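Local coordinates for glutamine aminotransferase class-II domain protein (Ruegeria pomeroyi, PDB 3MDN) that probably hydrolyses the side-chain amide of glutamine through a class-II amidotransferase domain, releasing ammonia for transfer to an acceptor, at the interface of chains A and B and the interface of chains A and C. Coordinates in Å, arbitrary orientation; residue numbers count along the deposited sequence, not the author numbering. Chains: chain A/B/C, Glutamine aminotransferase class-II domain protein.

Contact 1: the interface of chains A and B. Residues chain A 15, 78, 80; chain B 52-53.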
loop_
_atom_site.group_PDB
_atom_site.type_symbol
_atom_site.label_atom_id
_atom_site.label_comp_id
_atom_site.label_asym_id
_atom_site.label_seq_id
_atom_site.Cartn_x
_atom_site.Cartn_y
_atom_site.Cartn_z
ATOM N N PHE A 15 25.714 5.162 0.501
ATOM C CA PHE A 15 24.404 4.545 0.689
ATOM C C PHE A 15 23.421 5.691 0.602
ATOM O O PHE A 15 23.720 6.807 1.057
ATOM C CB PHE A 15 24.278 3.879 2.050
ATOM C CG PHE A 15 25.157 2.685 2.223
ATOM C CD1 PHE A 15 24.803 1.459 1.661
ATOM C CD2 PHE A 15 26.313 2.768 2.975
ATOM C CE1 PHE A 15 25.616 0.344 1.833
ATOM C CE2 PHE A 15 27.123 1.661 3.158
ATOM C CZ PHE A 15 26.783 0.448 2.585
ATOM N N HIS A 78 20.836 -0.205 2.010
ATOM C CA HIS A 78 21.657 -1.216 1.346
ATOM C C HIS A 78 22.183 -0.843 -0.047
ATOM O O HIS A 78 23.148 -1.428 -0.519
ATOM C CB HIS A 78 20.915 -2.577 1.267
ATOM C CG HIS A 78 20.960 -3.375 2.543
ATOM N ND1 HIS A 78 19.974 -3.304 3.509
ATOM C CD2 HIS A 78 21.877 -4.252 3.011
ATOM C CE1 HIS A 78 20.286 -4.103 4.514
ATOM N NE2 HIS A 78 21.433 -4.693 4.232
ATOM N N ARG A 80 24.037 1.469 -2.755
ATOM C CA ARG A 80 25.039 2.539 -2.905
ATOM C C ARG A 80 24.983 3.182 -4.303
ATOM O O ARG A 80 24.803 2.491 -5.287
ATOM C CB ARG A 80 26.456 1.988 -2.630
ATOM C CG ARG A 80 26.979 2.266 -1.201
ATOM C CD ARG A 80 28.327 1.566 -0.986
ATOM N NE ARG A 80 28.232 0.264 -1.646
ATOM C CZ ARG A 80 29.090 -0.741 -1.508
ATOM N NH1 ARG A 80 30.145 -0.625 -0.705
ATOM N NH2 ARG A 80 28.879 -1.870 -2.181
ATOM N N ASP B 52 24.709 -7.799 -0.168
ATOM C CA ASP B 52 25.507 -6.941 -1.042
ATOM C C ASP B 52 26.655 -6.352 -0.224
ATOM O O ASP B 52 27.736 -6.901 -0.169
ATOM C CB ASP B 52 24.628 -5.834 -1.674
ATOM C CG ASP B 52 25.389 -4.996 -2.703
ATOM O OD1 ASP B 52 26.596 -5.262 -2.935
ATOM O OD2 ASP B 52 24.786 -4.061 -3.265
ATOM N N ALA B 53 26.410 -5.257 0.470
ATOM C CA ALA B 53 27.548 -4.539 1.019
ATOM C C ALA B 53 27.668 -4.669 2.542
ATOM O O ALA B 53 28.641 -4.237 3.116
ATOM C CB ALA B 53 27.532 -3.067 0.550
#

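Contact 2: the interface of chains A and C. Residues chain A 124-125, 128, 142; chain C 136-137, 139-140.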
loop_
_atom_site.group_PDB
_atom_site.type_symbol
_atom_site.label_atom_id
_atom_site.label_comp_id
_atom_site.label_asym_id
_atom_site.label_seq_id
_atom_site.Cartn_x
_atom_site.Cartn_y
_atom_site.Cartn_z
ATOM N N ARG A 124 -4.654 22.464 -17.818
ATOM C CA ARG A 124 -3.869 21.242 -17.890
ATOM C C ARG A 124 -3.886 20.573 -19.281
ATOM O O ARG A 124 -2.856 20.053 -19.769
ATOM C CB ARG A 124 -4.366 20.267 -16.848
ATOM C CG ARG A 124 -3.430 19.093 -16.668
ATOM C CD ARG A 124 -4.086 18.124 -15.763
ATOM N NE ARG A 124 -4.014 16.821 -16.392
ATOM C CZ ARG A 124 -4.866 15.833 -16.199
ATOM N NH1 ARG A 124 -5.912 15.959 -15.385
ATOM N NH2 ARG A 124 -4.632 14.715 -16.834
ATOM N N LYS A 125 -5.048 20.589 -19.919
ATOM C CA LYS A 125 -5.181 20.029 -21.265
ATOM C C LYS A 125 -4.216 20.689 -22.276
ATOM O O LYS A 125 -3.545 19.989 -23.050
ATOM C CB LYS A 125 -6.633 20.098 -21.757
ATOM C CG LYS A 125 -6.849 19.363 -23.068
ATOM C CD LYS A 125 -8.249 19.447 -23.601
ATOM C CE LYS A 125 -8.427 18.348 -24.627
ATOM N NZ LYS A 125 -9.548 18.554 -25.516
ATOM N N ASP A 128 -0.618 19.560 -21.512
ATOM C CA ASP A 128 -0.415 18.194 -21.997
ATOM C C ASP A 128 -0.301 18.155 -23.527
ATOM O O ASP A 128 0.527 17.430 -24.077
ATOM C CB ASP A 128 -1.582 17.261 -21.608
ATOM C CG ASP A 128 -1.642 16.930 -20.116
ATOM O OD1 ASP A 128 -0.735 17.298 -19.335
ATOM O OD2 ASP A 128 -2.628 16.282 -19.717
ATOM N N SER A 142 -0.950 13.549 -13.472
ATOM C CA SER A 142 -1.550 14.837 -13.749
ATOM C C SER A 142 -0.834 16.078 -13.160
ATOM O O SER A 142 -1.384 17.169 -13.225
ATOM C CB SER A 142 -3.037 14.836 -13.337
ATOM O OG SER A 142 -3.186 14.628 -11.951
ATOM N N TYR C 136 -12.029 17.192 -18.618
ATOM C CA TYR C 136 -10.609 16.858 -18.676
ATOM C C TYR C 136 -9.976 16.772 -17.278
ATOM O O TYR C 136 -9.106 15.928 -17.022
ATOM C CB TYR C 136 -9.825 17.787 -19.606
ATOM C CG TYR C 136 -8.511 17.170 -20.010
ATOM C CD1 TYR C 136 -7.351 17.398 -19.262
ATOM C CD2 TYR C 136 -8.435 16.329 -21.110
ATOM C CE1 TYR C 136 -6.150 16.803 -19.625
ATOM C CE2 TYR C 136 -7.243 15.728 -21.481
ATOM C CZ TYR C 136 -6.101 15.967 -20.741
ATOM O OH TYR C 136 -4.909 15.361 -21.114
ATOM N N THR C 137 -10.434 17.625 -16.375
ATOM C CA THR C 137 -9.997 17.579 -15.003
ATOM C C THR C 137 -10.155 16.177 -14.338
ATOM O O THR C 137 -9.428 15.847 -13.416
ATOM C CB THR C 137 -10.740 18.646 -14.179
ATOM O OG1 THR C 137 -10.239 18.641 -12.850
ATOM C CG2 THR C 137 -12.257 18.354 -14.151
ATOM N N ARG C 139 -9.444 13.415 -15.819
ATOM C CA ARG C 139 -8.521 12.477 -16.451
ATOM C C ARG C 139 -7.302 12.349 -15.534
ATOM O O ARG C 139 -6.480 13.238 -15.493
ATOM C CB ARG C 139 -8.159 12.937 -17.878
ATOM C CG ARG C 139 -7.046 12.146 -18.625
ATOM C CD ARG C 139 -7.308 10.658 -18.671
ATOM N NE ARG C 139 -6.549 10.009 -19.738
ATOM C CZ ARG C 139 -6.439 8.696 -19.901
ATOM N NH1 ARG C 139 -7.007 7.854 -19.032
ATOM N NH2 ARG C 139 -5.734 8.217 -20.923
ATOM N N LYS C 140 -7.234 11.254 -14.766
ATOM C CA LYS C 140 -6.199 11.107 -13.707
ATOM C C LYS C 140 -5.132 10.075 -14.034
ATOM O O LYS C 140 -4.051 10.135 -13.510
ATOM C CB LYS C 140 -6.844 10.759 -12.357
ATOM C CG LYS C 140 -7.823 11.819 -11.844
ATOM C CD LYS C 140 -7.085 13.148 -11.740
ATOM C CE LYS C 140 -7.881 14.154 -10.931
ATOM N NZ LYS C 140 -7.225 15.489 -10.959
#

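Contact 1: the interface of chains A and B
A turn at the third torsion of A:Arg80 (chi3 -39°) breaks an otherwise stretched arm and lays its guanidinium flat against the methyl group of B:Ala53, while B:Asp52, with CG trans to its own nitrogen (chi1 -174°), holds its carboxylate towards chain A. The two chains are copies of one class-II glutamine amidotransferase (GATase_4 family, YafJ-like), paired in the deposited assembly in a way that may or may not persist in solution, and the patch illustrates how a small residue on a loop can seat itself against a planar cation. B:Ala53 CB approaches one face of the guanidinium, displaced towards the NH2 side; its distance from A:Arg80 CZ is 3.5 Å and from A:Arg80 NH2 3.3 Å. On the same methyl converges the rim of A:Phe15, whose CE1 and CZ each stand 4.1 Å from B:Ala53 CB, a looser contact. Within chain A the phenyl ring is itself backed by the arginine: the aliphatic A:Arg80 CG lies over one ring face, towards its rim, so strand residues 13-15 and 80-81 present ring and guanidinium together. The carboxylate of B:Asp52 passes the guanidinium at a slant, the two planes 80° apart. With A:Arg80 NH2 and B:Asp52 OD1 separated by 4.2 Å, the opposite charges are near without pairing directly, and any attraction between them is probably modest and electrostatic, without a formed salt bridge. The other carboxylate oxygen, B:Asp52 OD2, lies 4.1 Å from the main-chain A:His78 O at the end of helix 70-78, with no hydrogen bond between the two oxygens.

Contact 2: the interface of chains A and C
The main-chain carbonyl oxygen of C:Arg139 is gripped by both terminal nitrogens of A:Arg124, at 2.8 Å from NH1 to C:Arg139 O and 2.7 Å from NH2 to the same oxygen. In this second pairing of class-II glutamine amidotransferase subunits, which may likewise belong to the crystal rather than to the protein in solution, the forked donation shows how an arginine can read a backbone rather than a side chain. The acceptor lies close to the guanidinium plane, but both bonds are clearly bent at the hydrogen, as sharing one oxygen requires. A bend at chi3 (130°) turns the head of A:Arg124 across to the partner after a straight start from helix 124-129. There it is sandwiched: CB of A:Ser142 sits over the centre of one face, and C:Tyr136 CE1 comes against the opposite face nearer its rim, the tyrosine ring inclined at 55° to the guanidinium. The phenol of C:Tyr136 continues past the arginine to the carboxylate of A:Asp128: C:Tyr136 OH donates to A:Asp128 OD2 at 2.8 Å, and the oxygen accepts through its anti lone pair, the one away from OD1. The same OD2 forms a salt bridge with A:Arg124 NE at 3.6 Å, so the aspartate both receives the phenol and steadies the arginine within its own helix. Against a face of the tyrosine ring lies the extended chain of A:Lys125, running crosswise, its CB 3.9 Å from the ring centroid in a CH-pi contact. A leucine in place of C:Tyr136 would probably leave A:Asp128 OD2 without its phenol partner and open a gap between A:Lys125 and A:Arg124, setting the guanidinium freer to turn.

About 39 Å separates the C-alpha centres of contact 1 and contact 2, and they have no residue in common. Chain A offers strands 13-15 and 80-81 with the end of helix 70-78 to contact 1, whereas contact 2 uses helix 124-129 and the segment near A:Ser142, facing helix 133-136 and the loop after it in chain C. Because the two patches are separate surfaces of chain A, one subunit can meet both neighbours at once; each interface being two-fold symmetric, such pairings can build the four-copy deposited assembly, though a tetramer in solution remains an inference.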